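Local coordinates for pseudopodium-enriched atypical kinase 1 (Homo sapiens, PDB 6BHC), which is a pseudokinase, classed with non-receptor tyrosine kinases, that has an unusual catalytic cleft and probably works as a dimeric signalling scaffold, at residues V113-Q118 with I404-W409; T150-C155 with P235-V240; L183-C188 with L353-R358. The protein carries 1 engineered substitution. One frame throughout, in Å; residues are numbered along the deposited sequence.

The three contacts run from the kinase hinge into the helices of the C-lobe and the C-terminal helical region. The centres of interactions 1 and 2 lie about 10 Å apart, those of 1 and 3 about 14 Å, and those of 2 and 3 about 20 Å. Gln186 of segment 183-188 ties all three together: its NE2 lies 2.9 Å from Thr236 O and its OE1 3.0 Å from Leu238 N, with Asn116 ND2 weakly bonded to the same OE1. Interaction 2 lies at the hinge, beside the cleft that probably corresponds to the nucleotide pocket of active kinases, and Gln118 of interaction 1 reaches Lys89 there.

Interaction 1 (V113-Q118 with I404-W409)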
loop_
_atom_site.group_PDB
_atom_site.type_symbol
_atom_site.label_atom_id
_atom_site.label_comp_id
_atom_site.label_asym_id
_atom_site.label_seq_id
_atom_site.Cartn_x
_atom_site.Cartn_y
_atom_site.Cartn_z
ATOM N N VAL A 113 26.210 3.632 -10.055
ATOM C CA VAL A 113 25.512 4.664 -9.303
ATOM C C VAL A 113 24.994 4.095 -7.985
ATOM O O VAL A 113 24.636 2.915 -7.880
ATOM C CB VAL A 113 24.365 5.272 -10.131
ATOM C CG1 VAL A 113 24.914 5.927 -11.392
ATOM C CG2 VAL A 113 23.336 4.209 -10.484
ATOM N N HIS A 114 24.979 4.944 -6.961
ATOM C CA HIS A 114 24.502 4.555 -5.644
ATOM C C HIS A 114 23.836 5.757 -4.994
ATOM O O HIS A 114 24.247 6.901 -5.203
ATOM C CB HIS A 114 25.638 4.033 -4.760
ATOM C CG HIS A 114 25.168 3.381 -3.499
ATOM N ND1 HIS A 114 24.885 4.091 -2.352
ATOM C CD2 HIS A 114 24.928 2.081 -3.204
ATOM C CE1 HIS A 114 24.493 3.257 -1.406
ATOM N NE2 HIS A 114 24.512 2.031 -1.897
ATOM N N PHE A 115 22.809 5.475 -4.191
ATOM C CA PHE A 115 22.001 6.528 -3.582
ATOM C C PHE A 115 22.832 7.453 -2.699
ATOM O O PHE A 115 22.525 8.646 -2.588
ATOM C CB PHE A 115 20.868 5.885 -2.780
ATOM C CG PHE A 115 19.859 6.856 -2.241
ATOM C CD1 PHE A 115 18.936 7.458 -3.081
ATOM C CD2 PHE A 115 19.807 7.138 -0.884
ATOM C CE1 PHE A 115 17.995 8.339 -2.582
ATOM C CE2 PHE A 115 18.870 8.019 -0.380
ATOM C CZ PHE A 115 17.960 8.617 -1.230
ATOM N N ASN A 116 23.891 6.933 -2.077
ATOM C CA ASN A 116 24.673 7.681 -1.101
ATOM C C ASN A 116 26.075 8.021 -1.599
ATOM O O ASN A 116 26.945 8.374 -0.797
ATOM C CB ASN A 116 24.751 6.902 0.211
ATOM C CG ASN A 116 23.383 6.599 0.784
ATOM O OD1 ASN A 116 22.966 5.443 0.842
ATOM N ND2 ASN A 116 22.674 7.638 1.207
ATOM N N ILE A 117 26.314 7.925 -2.903
ATOM C CA ILE A 117 27.598 8.273 -3.495
ATOM C C ILE A 117 27.357 9.311 -4.580
ATOM O O ILE A 117 26.409 9.192 -5.365
ATOM C CB ILE A 117 28.327 7.031 -4.053
ATOM C CG1 ILE A 117 28.599 6.035 -2.923
ATOM C CG2 ILE A 117 29.631 7.426 -4.741
ATOM C CD1 ILE A 117 29.415 4.837 -3.336
ATOM N N GLN A 118 28.208 10.333 -4.617
ATOM C CA GLN A 118 27.975 11.476 -5.489
ATOM C C GLN A 118 28.038 11.075 -6.957
ATOM O O GLN A 118 28.952 10.361 -7.381
ATOM C CB GLN A 118 28.994 12.579 -5.204
ATOM C CG GLN A 118 28.755 13.844 -6.006
ATOM C CD GLN A 118 29.606 15.003 -5.535
ATOM O OE1 GLN A 118 30.807 14.856 -5.309
ATOM N NE2 GLN A 118 28.985 16.165 -5.376
ATOM N N ILE A 404 6.129 7.631 0.622
ATOM C CA ILE A 404 7.129 6.749 1.211
ATOM C C ILE A 404 8.332 7.593 1.602
ATOM O O ILE A 404 8.952 8.240 0.750
ATOM C CB ILE A 404 7.530 5.627 0.242
ATOM C CG1 ILE A 404 6.302 4.812 -0.163
ATOM C CG2 ILE A 404 8.583 4.729 0.873
ATOM C CD1 ILE A 404 5.641 4.093 0.991
ATOM N N SER A 405 8.662 7.590 2.889
ATOM C CA SER A 405 9.798 8.347 3.386
ATOM C C SER A 405 11.081 7.534 3.242
ATOM O O SER A 405 11.065 6.328 2.984
ATOM C CB SER A 405 9.582 8.743 4.845
ATOM O OG SER A 405 9.643 7.607 5.690
ATOM N N LEU A 406 12.210 8.221 3.417
ATOM C CA LEU A 406 13.504 7.553 3.334
ATOM C C LEU A 406 13.648 6.495 4.420
ATOM O O LEU A 406 14.212 5.421 4.181
ATOM C CB LEU A 406 14.627 8.583 3.427
ATOM C CG LEU A 406 16.055 8.039 3.461
ATOM C CD1 LEU A 406 16.343 7.213 2.219
ATOM C CD2 LEU A 406 17.050 9.179 3.598
ATOM N N GLU A 407 13.131 6.776 5.619
ATOM C CA GLU A 407 13.243 5.817 6.713
ATOM C C GLU A 407 12.430 4.556 6.444
ATOM O O GLU A 407 12.825 3.466 6.873
ATOM C CB GLU A 407 12.805 6.464 8.028
ATOM C CG GLU A 407 13.147 5.641 9.260
ATOM C CD GLU A 407 12.789 6.342 10.554
ATOM O OE1 GLU A 407 12.431 5.646 11.527
ATOM O OE2 GLU A 407 12.865 7.589 10.600
ATOM N N ASP A 408 11.301 4.679 5.740
ATOM C CA ASP A 408 10.511 3.499 5.403
ATOM C C ASP A 408 11.282 2.570 4.477
ATOM O O ASP A 408 11.257 1.344 4.649
ATOM C CB ASP A 408 9.189 3.914 4.756
ATOM C CG ASP A 408 8.345 4.788 5.659
ATOM O OD1 ASP A 408 8.468 4.663 6.897
ATOM O OD2 ASP A 408 7.554 5.597 5.129
ATOM N N TRP A 409 11.967 3.135 3.483
ATOM C CA TRP A 409 12.790 2.329 2.589
ATOM C C TRP A 409 13.897 1.618 3.359
ATOM O O TRP A 409 14.087 0.405 3.218
ATOM C CB TRP A 409 13.369 3.219 1.488
ATOM C CG TRP A 409 14.357 2.545 0.582
ATOM C CD1 TRP A 409 14.456 1.209 0.312
ATOM C CD2 TRP A 409 15.392 3.185 -0.173
ATOM N NE1 TRP A 409 15.489 0.979 -0.564
ATOM C CE2 TRP A 409 16.080 2.176 -0.876
ATOM C CE3 TRP A 409 15.806 4.512 -0.322
ATOM C CZ2 TRP A 409 17.157 2.454 -1.716
ATOM C CZ3 TRP A 409 16.873 4.786 -1.156
ATOM C CH2 TRP A 409 17.535 3.762 -1.843
#
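Trp409 points the edge of its six-membered ring at one face of Phe115 in a T-shaped (edge-to-face) pair that joins the alphaC-beta4 loop of the kinase fold to the first turn of helix 406-417, in the helical region that follows the C-lobe. Trp409 CZ3 sits over the centre of the Phe115 ring, 3.6 Å above its plane. The two planes are 78° apart, and the centroids of the Phe115 ring and the Trp409 six-membered ring lie 5.0 Å apart. Phe115 reaches the helix because its CG is anti to the backbone N (chi1 -173°), which carries the ring out of the His114-Ile117 type I turn. Trp409 CH2 continues the contact toward the root of the phenyl, 3.9 Å from Phe115 CG. One turn earlier in the helix, Leu406 offers a single methyl, CD1, at 3.7 Å from Phe115 CE2. The opposite face of the phenyl takes a cation-pi contact from Arg237, so the ring is held between an indole edge and a guanidinium, while Asn116 OD1 lies at its edge, in plane. Phe39 of helix 16-39 stacks with Trp409, linking the N-terminal helix to this buried cluster. Ile404 packs on Leu398 of the second subunit, consistent with a part for this region in dimerization. His114 braces the turn: its ND1 accepts from Asn116 N at 3.0 Å. The helix begins with a capping box. Ser405 is the N-cap and Asp408 closes the box: Asp408 N gives a weak 3.4 Å bond to Ser405 OG, and Ser405 N donates over 3.2 Å to Asp408 OD2, approaching that oxygen from above the carboxylate plane.

Interaction 2 (T150-C155 with P235-V240)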
loop_
_atom_site.group_PDB
_atom_site.type_symbol
_atom_site.label_atom_id
_atom_site.label_comp_id
_atom_site.label_asym_id
_atom_site.label_seq_id
_atom_site.Cartn_x
_atom_site.Cartn_y
_atom_site.Cartn_z
ATOM N N THR A 150 26.491 18.485 -11.240
ATOM C CA THR A 150 25.758 17.400 -10.604
ATOM C C THR A 150 24.283 17.763 -10.528
ATOM O O THR A 150 23.921 18.940 -10.444
ATOM C CB THR A 150 26.299 17.089 -9.197
ATOM O OG1 THR A 150 25.488 16.079 -8.583
ATOM C CG2 THR A 150 26.293 18.338 -8.328
ATOM N N ARG A 151 23.430 16.737 -10.564
ATOM C CA ARG A 151 21.989 16.939 -10.498
ATOM C C ARG A 151 21.442 16.896 -9.078
ATOM O O ARG A 151 20.322 17.365 -8.847
ATOM C CB ARG A 151 21.265 15.892 -11.353
ATOM C CG ARG A 151 21.523 16.025 -12.847
ATOM C CD ARG A 151 20.630 15.095 -13.658
ATOM N NE ARG A 151 20.709 15.377 -15.090
ATOM C CZ ARG A 151 21.494 14.724 -15.941
ATOM N NH1 ARG A 151 21.499 15.053 -17.226
ATOM N NH2 ARG A 151 22.270 13.739 -15.511
ATOM N N GLU A 152 22.195 16.346 -8.127
ATOM C CA GLU A 152 21.791 16.323 -6.721
ATOM C C GLU A 152 22.397 17.546 -6.046
ATOM O O GLU A 152 23.594 17.578 -5.750
ATOM C CB GLU A 152 22.236 15.030 -6.045
ATOM C CG GLU A 152 21.548 13.771 -6.566
ATOM C CD GLU A 152 22.101 13.302 -7.899
ATOM O OE1 GLU A 152 23.270 13.620 -8.207
ATOM O OE2 GLU A 152 21.365 12.618 -8.642
ATOM N N VAL A 153 21.570 18.556 -5.802
ATOM C CA VAL A 153 22.036 19.836 -5.275
ATOM C C VAL A 153 22.270 19.730 -3.773
ATOM O O VAL A 153 21.330 19.435 -3.020
ATOM C CB VAL A 153 21.040 20.961 -5.592
ATOM C CG1 VAL A 153 21.474 22.252 -4.919
ATOM C CG2 VAL A 153 20.922 21.152 -7.095
ATOM N N PRO A 154 23.490 19.959 -3.293
ATOM C CA PRO A 154 23.726 19.948 -1.846
ATOM C C PRO A 154 23.302 21.257 -1.200
ATOM O O PRO A 154 23.558 22.346 -1.718
ATOM C CB PRO A 154 25.241 19.741 -1.740
ATOM C CG PRO A 154 25.775 20.361 -2.980
ATOM C CD PRO A 154 24.739 20.131 -4.056
ATOM N N CYS A 155 22.640 21.135 -0.050
ATOM C CA CYS A 155 22.210 22.291 0.723
ATOM C C CYS A 155 23.150 22.615 1.874
ATOM O O CYS A 155 23.197 23.772 2.306
ATOM C CB CYS A 155 20.798 22.064 1.274
ATOM S SG CYS A 155 19.601 21.548 0.027
ATOM N N PRO A 235 16.716 18.181 4.085
ATOM C CA PRO A 235 17.918 17.541 3.542
ATOM C C PRO A 235 18.400 16.383 4.410
ATOM O O PRO A 235 19.219 16.578 5.309
ATOM C CB PRO A 235 18.942 18.678 3.525
ATOM C CG PRO A 235 18.492 19.600 4.605
ATOM C CD PRO A 235 16.993 19.532 4.603
ATOM N N THR A 236 17.890 15.184 4.137
ATOM C CA THR A 236 18.217 14.005 4.924
ATOM C C THR A 236 18.904 12.911 4.120
ATOM O O THR A 236 19.241 11.867 4.689
ATOM C CB THR A 236 16.951 13.437 5.580
ATOM O OG1 THR A 236 15.937 13.259 4.584
ATOM C CG2 THR A 236 16.439 14.383 6.654
ATOM N N ARG A 237 19.122 13.110 2.822
ATOM C CA ARG A 237 19.840 12.146 1.999
ATOM C C ARG A 237 21.332 12.453 2.059
ATOM O O ARG A 237 21.768 13.522 1.618
ATOM C CB ARG A 237 19.341 12.181 0.555
ATOM C CG ARG A 237 20.192 11.370 -0.412
ATOM C CD ARG A 237 19.662 11.473 -1.832
ATOM N NE ARG A 237 20.517 10.776 -2.788
ATOM C CZ ARG A 237 20.273 10.712 -4.091
ATOM N NH1 ARG A 237 19.198 11.302 -4.596
ATOM N NH2 ARG A 237 21.104 10.058 -4.892
ATOM N N LEU A 238 22.108 11.519 2.603
ATOM C CA LEU A 238 23.547 11.691 2.734
ATOM C C LEU A 238 24.245 11.232 1.462
ATOM O O LEU A 238 23.872 10.219 0.863
ATOM C CB LEU A 238 24.079 10.914 3.942
ATOM C CG LEU A 238 25.577 11.010 4.258
ATOM C CD1 LEU A 238 25.815 11.062 5.762
ATOM C CD2 LEU A 238 26.342 9.842 3.648
ATOM N N ILE A 239 25.267 11.980 1.055
ATOM C CA ILE A 239 26.005 11.708 -0.170
ATOM C C ILE A 239 27.494 11.810 0.133
ATOM O O ILE A 239 27.972 12.864 0.574
ATOM C CB ILE A 239 25.605 12.668 -1.303
ATOM C CG1 ILE A 239 24.218 12.300 -1.839
ATOM C CG2 ILE A 239 26.634 12.648 -2.411
ATOM C CD1 ILE A 239 23.777 13.115 -3.035
ATOM N N VAL A 240 28.220 10.717 -0.091
ATOM C CA VAL A 240 29.664 10.694 0.119
ATOM C C VAL A 240 30.347 11.316 -1.090
ATOM O O VAL A 240 30.054 10.959 -2.237
ATOM C CB VAL A 240 30.160 9.258 0.354
ATOM C CG1 VAL A 240 31.643 9.257 0.695
ATOM C CG2 VAL A 240 29.353 8.584 1.453
HETATM O O HOH W 1 19.714 10.290 -7.742
#
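From Glu152 to Cys155 the chain runs at 126° to the direction from Pro235 to Ile239, and the two segments come nearest at Cys155 and Pro235, whose CA atoms are 7.0 Å apart. This is the hinge of the kinase fold, between strand 143-150 of the N-lobe and the first C-lobe elements, lying over strand 237-240, which corresponds to beta8 of active kinases. Within the hinge, Glu152 N makes a weak bond to Thr150 OG1, a hydroxyl also bonded to Gln119 O. Strand 237-240 starts with a classic beta bulge, Thr236 and Arg237 both facing Val212 of the neighbouring strand. From there Arg237 extends its side chain fully toward the hinge, while Glu152 folds over it, bent at chi2 (77°). Glu152 CG rests over one face of the guanidinium, 3.9 Å from Arg237 NH1. Phe115 covers the other face, and its O accepts from Arg237 NE, which helps hold the flat group between these two neighbours. Nearer the backbone, Glu152 CB meets the methyl end of Ile239, CD1, at 3.9 Å. At the segment ends, Cys155 CB and Pro235 CB meet at 4.5 Å. The carboxylate itself does not pair directly with the cation. Glu152 OE2 is 4.5 Å from Arg237 NH2 and well out of the guanidinium plane, so any direct attraction is probably one of charge, with no N-H pointing at the oxygen. A water bridges the charged groups instead: it donates to Glu152 OE2 at 3.0 Å and, lying in plane at the guanidinium edge, accepts from Arg237 NH2 at 3.2 Å.

Interaction 3 (L183-C188 with L353-R358); sequences LLLQLC and LLWGPR
Segment 183-188 is continuous helix, whereas 353-358 is the end of helix 343-354 and the loop beyond, Trp355 being the first residue to leave helical angles; the backbones approach closest at Leu185 and Leu354, CA atoms 9.4 Å apart. In the kinase fold these helices correspond to alphaE and alphaI of the C-lobe. A single methyl of Leu185 carries the contact. A chi1 near 180° (-177°) swings the branch off the helix, and chi2 of 59° leaves CD2 pointing onward, where it touches two side chains, 3.8 Å from Leu354 CD1 and 3.7 Å from Trp355 CH2. It meets the indole at the rim of the benzo ring, near the ring plane, with Trp355 CZ3 almost as near. The indole's face is taken by its own neighbour: Leu354 CB sits over its centre, 3.6 Å above the plane. Leu354 and Trp355 thus pack on each other and present a common surface to Leu185. Trp355 also packs against Leu410, Cys411 and Tyr414 of helix 406-417, and its NE1 makes a weak bond to Glu407 OE1, which connects this C-lobe corner to the C-terminal helices. Arg358 turns back to bind the last carbonyls of helix 343-354, both from above their planes: NH2 donates to Leu353 O at 3.0 Å and NH1 to Leu354 O at 3.0 Å, the latter oxygen also accepting from Arg178 NH1.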
loop_
_atom_site.group_PDB
_atom_site.type_symbol
_atom_site.label_atom_id
_atom_site.label_comp_id
_atom_site.label_asym_id
_atom_site.label_seq_id
_atom_site.Cartn_x
_atom_site.Cartn_y
_atom_site.Cartn_z
ATOM N N LEU A 183 21.958 8.986 9.491
ATOM C CA LEU A 183 23.032 9.431 8.610
ATOM C C LEU A 183 24.165 8.412 8.569
ATOM O O LEU A 183 24.716 8.130 7.499
ATOM C CB LEU A 183 23.554 10.796 9.056
ATOM C CG LEU A 183 22.558 11.953 8.974
ATOM C CD1 LEU A 183 23.233 13.271 9.325
ATOM C CD2 LEU A 183 21.922 12.020 7.593
ATOM N N LEU A 184 24.523 7.846 9.725
ATOM C CA LEU A 184 25.574 6.835 9.757
ATOM C C LEU A 184 25.167 5.586 8.990
ATOM O O LEU A 184 26.019 4.930 8.376
ATOM C CB LEU A 184 25.921 6.484 11.205
ATOM C CG LEU A 184 26.650 7.555 12.022
ATOM C CD1 LEU A 184 26.778 7.127 13.479
ATOM C CD2 LEU A 184 28.018 7.850 11.426
ATOM N N LEU A 185 23.878 5.242 9.012
ATOM C CA LEU A 185 23.401 4.088 8.256
ATOM C C LEU A 185 23.576 4.299 6.757
ATOM O O LEU A 185 23.969 3.377 6.034
ATOM C CB LEU A 185 21.936 3.813 8.594
ATOM C CG LEU A 185 21.313 2.580 7.941
ATOM C CD1 LEU A 185 22.082 1.341 8.344
ATOM C CD2 LEU A 185 19.847 2.450 8.323
ATOM N N GLN A 186 23.285 5.508 6.270
ATOM C CA GLN A 186 23.490 5.797 4.855
ATOM C C GLN A 186 24.972 5.792 4.499
ATOM O O GLN A 186 25.350 5.360 3.404
ATOM C CB GLN A 186 22.860 7.140 4.495
ATOM C CG GLN A 186 21.363 7.208 4.729
ATOM C CD GLN A 186 20.783 8.549 4.341
ATOM O OE1 GLN A 186 20.800 8.935 3.173
ATOM N NE2 GLN A 186 20.272 9.275 5.326
ATOM N N LEU A 187 25.823 6.270 5.410
ATOM C CA LEU A 187 27.262 6.239 5.170
ATOM C C LEU A 187 27.757 4.808 5.022
ATOM O O LEU A 187 28.529 4.497 4.108
ATOM C CB LEU A 187 28.002 6.950 6.305
ATOM C CG LEU A 187 29.531 6.878 6.252
ATOM C CD1 LEU A 187 30.063 7.525 4.980
ATOM C CD2 LEU A 187 30.151 7.523 7.484
ATOM N N CYS A 188 27.320 3.918 5.917
ATOM C CA CYS A 188 27.728 2.521 5.824
ATOM C C CYS A 188 27.261 1.895 4.517
ATOM O O CYS A 188 27.972 1.074 3.927
ATOM C CB CYS A 188 27.195 1.739 7.026
ATOM S SG CYS A 188 27.920 2.262 8.602
ATOM N N LEU A 353 19.888 -0.420 16.346
ATOM C CA LEU A 353 19.580 0.724 17.199
ATOM C C LEU A 353 18.353 1.481 16.708
ATOM O O LEU A 353 17.618 2.061 17.516
ATOM C CB LEU A 353 20.784 1.665 17.278
ATOM C CG LEU A 353 22.087 1.099 17.849
ATOM C CD1 LEU A 353 23.172 2.169 17.884
ATOM C CD2 LEU A 353 21.865 0.511 19.234
ATOM N N LEU A 354 18.109 1.482 15.397
ATOM C CA LEU A 354 16.988 2.230 14.839
ATOM C C LEU A 354 15.680 1.453 14.948
ATOM O O LEU A 354 14.674 1.985 15.430
ATOM C CB LEU A 354 17.280 2.590 13.382
ATOM C CG LEU A 354 18.335 3.676 13.182
ATOM C CD1 LEU A 354 18.862 3.657 11.758
ATOM C CD2 LEU A 354 17.747 5.038 13.520
ATOM N N TRP A 355 15.672 0.198 14.501
ATOM C CA TRP A 355 14.468 -0.623 14.521
ATOM C C TRP A 355 14.658 -1.994 15.148
ATOM O O TRP A 355 13.666 -2.581 15.600
ATOM C CB TRP A 355 13.928 -0.828 13.099
ATOM C CG TRP A 355 13.890 0.418 12.286
ATOM C CD1 TRP A 355 12.945 1.400 12.333
ATOM C CD2 TRP A 355 14.840 0.819 11.293
ATOM N NE1 TRP A 355 13.251 2.392 11.431
ATOM C CE2 TRP A 355 14.409 2.058 10.780
ATOM C CE3 TRP A 355 16.015 0.253 10.791
ATOM C CZ2 TRP A 355 15.111 2.740 9.791
ATOM C CZ3 TRP A 355 16.712 0.931 9.806
ATOM C CH2 TRP A 355 16.257 2.162 9.317
ATOM N N GLY A 356 15.882 -2.523 15.192
ATOM C CA GLY A 356 16.138 -3.884 15.608
ATOM C C GLY A 356 15.742 -4.154 17.042
ATOM O O GLY A 356 15.265 -3.266 17.755
ATOM N N PRO A 357 15.938 -5.393 17.493
ATOM C CA PRO A 357 15.477 -5.769 18.836
ATOM C C PRO A 357 16.112 -4.898 19.909
ATOM O O PRO A 357 17.297 -4.562 19.847
ATOM C CB PRO A 357 15.907 -7.235 18.966
ATOM C CG PRO A 357 16.980 -7.421 17.953
ATOM C CD PRO A 357 16.645 -6.496 16.820
ATOM N N ARG A 358 15.299 -4.522 20.893
ATOM C CA ARG A 358 15.730 -3.621 21.949
ATOM C C ARG A 358 16.447 -4.397 23.051
ATOM O O ARG A 358 16.532 -5.628 23.031
ATOM C CB ARG A 358 14.536 -2.857 22.514
ATOM C CG ARG A 358 13.662 -2.199 21.462
ATOM C CD ARG A 358 14.427 -1.143 20.685
ATOM N NE ARG A 358 13.614 -0.567 19.619
ATOM C CZ ARG A 358 14.036 0.377 18.785
ATOM N NH1 ARG A 358 13.225 0.841 17.843
ATOM N NH2 ARG A 358 15.266 0.858 18.895
#